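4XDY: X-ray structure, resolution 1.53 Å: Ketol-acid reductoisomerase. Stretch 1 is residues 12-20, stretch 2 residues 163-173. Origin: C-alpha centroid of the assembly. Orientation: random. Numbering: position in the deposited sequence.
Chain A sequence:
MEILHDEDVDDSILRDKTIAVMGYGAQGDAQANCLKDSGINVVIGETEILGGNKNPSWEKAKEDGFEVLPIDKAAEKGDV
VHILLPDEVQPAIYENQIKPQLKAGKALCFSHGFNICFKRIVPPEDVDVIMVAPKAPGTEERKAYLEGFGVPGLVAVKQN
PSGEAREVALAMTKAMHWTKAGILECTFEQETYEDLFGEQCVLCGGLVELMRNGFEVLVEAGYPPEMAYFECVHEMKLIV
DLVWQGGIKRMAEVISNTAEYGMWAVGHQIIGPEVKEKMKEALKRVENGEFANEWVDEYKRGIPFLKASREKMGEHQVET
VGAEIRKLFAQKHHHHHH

Stretch 1, residues 12-20: SILRDKTIA
Stretch 2, residues 163-173: GEAREVALAMT

Residues 12-14 form a short 3-10 segment (phi/psi -68/-24, -50/-32 and -74/-16), held by Arg 15 N to Ser 12 O at 3.0 Å and followed by Lys 17 N to Leu 14 O, also 3.0 Å. Through Arg 15 (-41/-45, modelled only to CB) and Asp 16 (-121/44) the chain turns, then extends through Lys 17 (-126/144) into a strand that includes Ile 19 (-103/120). Stretch 2 is helical from Ala 165 onward (phi/psi near -60/-45), with Glu 164 (-107/12) at the N-cap position; Val 168 N to Glu 164 O (3.0 Å) begins a regular i to i-4 ladder. The 3-10 segment lies against this helix, and the register advances in the same sense along both chains: CA-CA separations are 6.6 Å for Ile 13-Val 168 and 6.8 Å for Leu 14-Ala 171.

Apolar packing dominates the 411 Å² buried surface. Ile 13 (t, t) points toward the helix: its CD1 lies 3.8 Å from Val 168 CG2, its CG2 3.7 Å from Ala 171 CB. Leu 14 (m, t) also packs on the small Ala 171 methyl, CG to CB 3.8 Å, and its CD1 lies 4.0 Å from Met 172 CG. Val 168 is t and Met 172 m, t, p; Met 172 CE reaches Ile 19 CG2 (m, m) at 4.5 Å.

No direct hydrogen bond joins the stretches; water links their polar groups. One water accepts from Ile 13 N and donates to Glu 167 OE2, its oxygen 2.8 Å from each. The CA-to-CB bond of Glu 167 (t, t, chi3 4°) points sideways, yet its carboxylate end comes nearer. A second water accepts from Lys 17 NZ (3.0 Å from its oxygen) and donates to Glu 164 OE1 (2.7 Å).

Lys 17 (m, t, t, m) and Glu 164 (m, t, chi3 -32°) carry opposite charges, but NZ and OE1 are 4.4 Å apart, beyond a salt bridge.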

ATOM      1  N   SER A  12      26.616  17.563 -13.490  1.00 34.40           N
ATOM      2  CA  SER A  12      28.057  17.568 -13.669  1.00 30.61           C
ATOM      3  C   SER A  12      28.827  18.311 -12.600  1.00 29.98           C
ATOM      4  O   SER A  12      29.968  17.965 -12.354  1.00 30.32           O
ATOM      5  CB  SER A  12      28.398  18.118 -15.079  1.00 32.17           C
ATOM      6  OG  SER A  12      27.903  19.399 -15.263  1.00 38.38           O
ATOM      7  N   ILE A  13      28.229  19.280 -11.890  1.00 27.63           N
ATOM      8  CA  ILE A  13      28.905  19.882 -10.771  1.00 27.93           C
ATOM      9  C   ILE A  13      29.525  18.880  -9.720  1.00 29.03           C
ATOM     10  O   ILE A  13      30.518  19.193  -9.042  1.00 32.31           O
ATOM     11  CB  ILE A  13      28.070  20.950 -10.049  1.00 30.17           C
ATOM     12  CG1 ILE A  13      28.992  21.823  -9.203  1.00 33.56           C
ATOM     13  CG2 ILE A  13      26.951  20.325  -9.168  1.00 32.15           C
ATOM     14  CD1 ILE A  13      28.336  23.059  -8.679  1.00 33.46           C
ATOM     15  N   LEU A  14      28.867  17.738  -9.551  1.00 30.52           N
ATOM     16  CA  LEU A  14      29.300  16.722  -8.548  1.00 31.96           C
ATOM     17  C   LEU A  14      30.552  15.963  -8.965  1.00 36.01           C
ATOM     18  O   LEU A  14      31.180  15.310  -8.114  1.00 36.45           O
ATOM     19  CB  LEU A  14      28.187  15.723  -8.278  1.00 36.02           C
ATOM     20  CG  LEU A  14      26.928  16.298  -7.649  1.00 34.37           C
ATOM     21  CD1 LEU A  14      25.977  15.154  -7.304  1.00 36.58           C
ATOM     22  CD2 LEU A  14      27.242  17.120  -6.420  1.00 33.04           C
ATOM     23  N   ARG A  15      30.898  16.054 -10.250  1.00 36.47           N
ATOM     24  CA  ARG A  15      32.184  15.541 -10.786  1.00 42.78           C
ATOM     25  C   ARG A  15      33.399  15.801  -9.895  1.00 40.92           C
ATOM     26  O   ARG A  15      34.205  14.958  -9.696  1.00 48.73           O
ATOM     27  CB  ARG A  15      32.454  16.141 -12.185  1.00 45.99           C
ATOM     28  N   ASP A  16      33.594  16.954  -9.347  1.00 42.94           N
ATOM     29  CA  ASP A  16      34.805  17.063  -8.504  1.00 52.65           C
ATOM     30  C   ASP A  16      34.367  17.449  -7.081  1.00 56.11           C
ATOM     31  O   ASP A  16      34.941  18.331  -6.427  1.00 49.10           O
ATOM     32  CB  ASP A  16      35.747  18.085  -9.099  1.00 61.85           C
ATOM     33  CG  ASP A  16      34.990  19.225  -9.710  1.00 68.75           C
ATOM     34  OD1 ASP A  16      33.897  19.542  -9.167  1.00 69.53           O
ATOM     35  OD2 ASP A  16      35.431  19.745 -10.754  1.00 71.04           O
ATOM     36  N   LYS A  17      33.313  16.801  -6.606  1.00 41.19           N
ATOM     37  CA  LYS A  17      32.930  17.055  -5.243  1.00 41.23           C
ATOM     38  C   LYS A  17      32.869  15.704  -4.534  1.00 33.23           C
ATOM     39  O   LYS A  17      32.503  14.691  -5.127  1.00 39.18           O
ATOM     40  CB  LYS A  17      31.609  17.808  -5.193  1.00 37.12           C
ATOM     41  CG  LYS A  17      31.845  19.290  -5.273  1.00 42.41           C
ATOM     42  CD  LYS A  17      30.583  20.067  -5.367  1.00 39.74           C
ATOM     43  CE  LYS A  17      30.888  21.533  -5.619  1.00 36.12           C
ATOM     44  NZ  LYS A  17      31.331  22.282  -4.432  1.00 35.46           N
ATOM     45  N   THR A  18      33.273  15.739  -3.284  1.00 31.86           N
ATOM     46  CA  THR A  18      33.113  14.609  -2.378  1.00 28.85           C
ATOM     47  C   THR A  18      31.917  14.909  -1.435  1.00 25.41           C
ATOM     48  O   THR A  18      31.825  16.003  -0.845  1.00 27.40           O
ATOM     49  CB  THR A  18      34.398  14.460  -1.564  1.00 30.78           C
ATOM     50  OG1 THR A  18      35.432  14.073  -2.485  1.00 34.74           O
ATOM     51  CG2 THR A  18      34.239  13.393  -0.463  1.00 28.91           C
ATOM     52  N   ILE A  19      31.067  13.920  -1.330  1.00 27.56           N
ATOM     53  CA  ILE A  19      29.919  13.969  -0.401  1.00 26.65           C
ATOM     54  C   ILE A  19      30.257  13.106   0.823  1.00 22.31           C
ATOM     55  O   ILE A  19      30.488  11.863   0.675  1.00 24.68           O
ATOM     56  CB  ILE A  19      28.640  13.356  -1.027  1.00 25.94           C
ATOM     57  CG1 ILE A  19      28.393  13.780  -2.488  1.00 31.09           C
ATOM     58  CG2 ILE A  19      27.428  13.555  -0.048  1.00 26.08           C
ATOM     59  CD1 ILE A  19      28.261  15.221  -2.626  1.00 33.43           C
ATOM     60  N   ALA A  20      30.264  13.738   1.974  1.00 23.13           N
ATOM     61  CA  ALA A  20      30.390  13.052   3.260  1.00 24.97           C
ATOM     62  C   ALA A  20      28.990  12.753   3.785  1.00 23.08           C
ATOM     63  O   ALA A  20      28.270  13.672   4.146  1.00 24.86           O
ATOM     64  CB  ALA A  20      31.141  13.901   4.242  1.00 25.16           C
ATOM     65  N   GLY A 163      26.836  30.709  -4.237  1.00 23.73           N
ATOM     66  CA  GLY A 163      26.029  30.704  -5.470  1.00 24.83           C
ATOM     67  C   GLY A 163      25.631  29.426  -6.089  1.00 24.37           C
ATOM     68  O   GLY A 163      24.745  29.413  -6.966  1.00 26.41           O
ATOM     69  N   GLU A 164      26.250  28.331  -5.668  1.00 23.67           N
ATOM     70  CA  GLU A 164      26.047  27.066  -6.307  1.00 22.84           C
ATOM     71  C   GLU A 164      25.165  26.085  -5.429  1.00 21.12           C
ATOM     72  O   GLU A 164      25.031  24.912  -5.809  1.00 22.78           O
ATOM     73  CB  GLU A 164      27.373  26.380  -6.481  1.00 28.40           C
ATOM     74  CG  GLU A 164      28.294  27.155  -7.461  1.00 30.43           C
ATOM     75  CD  GLU A 164      29.622  26.444  -7.723  1.00 34.60           C
ATOM     76  OE1 GLU A 164      30.153  25.758  -6.857  1.00 31.26           O
ATOM     77  OE2 GLU A 164      30.154  26.574  -8.855  1.00 35.51           O
ATOM     78  N   ALA A 165      24.542  26.607  -4.384  1.00 21.23           N
ATOM     79  CA  ALA A 165      23.778  25.719  -3.458  1.00 22.77           C
ATOM     80  C   ALA A 165      22.693  24.954  -4.182  1.00 22.56           C
ATOM     81  O   ALA A 165      22.598  23.709  -4.074  1.00 24.70           O
ATOM     82  CB  ALA A 165      23.194  26.557  -2.377  1.00 23.90           C
ATOM     83  N   ARG A 166      21.915  25.660  -4.990  1.00 22.44           N
ATOM     84  CA  ARG A 166      20.815  25.029  -5.710  1.00 22.82           C
ATOM     85  C   ARG A 166      21.315  24.003  -6.703  1.00 25.18           C
ATOM     86  O   ARG A 166      20.748  22.936  -6.904  1.00 21.80           O
ATOM     87  CB  ARG A 166      19.905  26.095  -6.378  1.00 23.09           C
ATOM     88  CG  ARG A 166      18.843  25.534  -7.339  1.00 24.27           C
ATOM     89  CD  ARG A 166      17.889  26.698  -7.835  1.00 26.34           C
ATOM     90  NE  ARG A 166      16.793  26.244  -8.699  1.00 25.97           N
ATOM     91  CZ  ARG A 166      16.876  25.988  -9.989  1.00 26.36           C
ATOM     92  NH1 ARG A 166      17.992  26.223 -10.667  1.00 27.23           N
ATOM     93  NH2 ARG A 166      15.780  25.531 -10.614  1.00 27.44           N
ATOM     94  N   GLU A 167      22.339  24.382  -7.456  1.00 23.07           N
ATOM     95  CA  GLU A 167      22.877  23.511  -8.448  1.00 22.04           C
ATOM     96  C   GLU A 167      23.361  22.162  -7.852  1.00 20.28           C
ATOM     97  O   GLU A 167      23.122  21.101  -8.404  1.00 21.92           O
ATOM     98  CB  GLU A 167      24.081  24.201  -9.165  1.00 24.73           C
ATOM     99  CG  GLU A 167      24.469  23.408 -10.371  1.00 28.77           C
ATOM    100  CD  GLU A 167      25.632  24.063 -11.167  1.00 34.08           C
ATOM    101  OE1 GLU A 167      26.155  25.094 -10.713  1.00 34.60           O
ATOM    102  OE2 GLU A 167      26.015  23.405 -12.151  1.00 39.79           O
ATOM    103  N   VAL A 168      24.043  22.250  -6.725  1.00 21.48           N
ATOM    104  CA  VAL A 168      24.551  21.079  -5.991  1.00 23.29           C
ATOM    105  C   VAL A 168      23.387  20.215  -5.491  1.00 22.81           C
ATOM    106  O   VAL A 168      23.378  19.021  -5.748  1.00 24.11           O
ATOM    107  CB  VAL A 168      25.417  21.501  -4.821  1.00 23.48           C
ATOM    108  CG1 VAL A 168      25.755  20.294  -3.938  1.00 24.39           C
ATOM    109  CG2 VAL A 168      26.675  22.165  -5.378  1.00 24.62           C
ATOM    110  N   ALA A 169      22.409  20.853  -4.876  1.00 24.51           N
ATOM    111  CA  ALA A 169      21.205  20.106  -4.348  1.00 22.44           C
ATOM    112  C   ALA A 169      20.496  19.397  -5.473  1.00 22.14           C
ATOM    113  O   ALA A 169      20.279  18.184  -5.447  1.00 21.87           O
ATOM    114  CB  ALA A 169      20.310  21.040  -3.534  1.00 23.08           C
ATOM    115  N   LEU A 170      20.212  20.104  -6.589  1.00 23.38           N
ATOM    116  CA  LEU A 170      19.499  19.455  -7.670  1.00 20.83           C
ATOM    117  C   LEU A 170      20.327  18.312  -8.265  1.00 20.26           C
ATOM    118  O   LEU A 170      19.797  17.265  -8.679  1.00 22.80           O
ATOM    119  CB  LEU A 170      19.054  20.460  -8.767  1.00 22.61           C
ATOM    120  CG  LEU A 170      18.003  21.476  -8.347  1.00 22.98           C
ATOM    121  CD1 LEU A 170      17.862  22.534  -9.429  1.00 26.94           C
ATOM    122  CD2 LEU A 170      16.611  20.867  -8.153  1.00 23.65           C
ATOM    123  N   ALA A 171      21.634  18.563  -8.355  1.00 23.37           N
ATOM    124  CA  ALA A 171      22.541  17.619  -8.987  1.00 23.95           C
ATOM    125  C   ALA A 171      22.501  16.316  -8.191  1.00 26.13           C
ATOM    126  O   ALA A 171      22.468  15.232  -8.756  1.00 24.23           O
ATOM    127  CB  ALA A 171      23.930  18.166  -9.023  1.00 26.12           C
ATOM    128  N   MET A 172      22.495  16.465  -6.873  1.00 25.65           N
ATOM    129  CA  MET A 172      22.427  15.277  -5.983  1.00 24.20           C
ATOM    130  C   MET A 172      21.179  14.440  -6.299  1.00 22.15           C
ATOM    131  O   MET A 172      21.249  13.204  -6.391  1.00 23.07           O
ATOM    132  CB  MET A 172      22.497  15.733  -4.515  1.00 24.11           C
ATOM    133  CG  MET A 172      23.838  16.109  -4.025  1.00 23.67           C
ATOM    134  SD  MET A 172      23.804  16.789  -2.383  1.00 25.62           S
ATOM    135  CE  MET A 172      23.504  15.259  -1.424  1.00 24.76           C
ATOM    136  N   THR A 173      20.039  15.102  -6.540  1.00 21.41           N
ATOM    137  CA  THR A 173      18.792  14.361  -6.787  1.00 22.37           C
ATOM    138  C   THR A 173      18.775  13.682  -8.118  1.00 21.77           C
ATOM    139  O   THR A 173      18.215  12.608  -8.321  1.00 22.94           O
ATOM    140  CB  THR A 173      17.512  15.220  -6.652  1.00 25.74           C
ATOM    141  OG1 THR A 173      17.412  16.145  -7.757  1.00 23.65           O
ATOM    142  CG2 THR A 173      17.430  15.924  -5.260  1.00 24.67           C
TER
HETATM  143  O   HOH W   1      25.797  20.612 -12.485  1.00 31.98           O
HETATM  144  O   HOH W   2      29.954  24.903  -4.316  1.00 38.40           O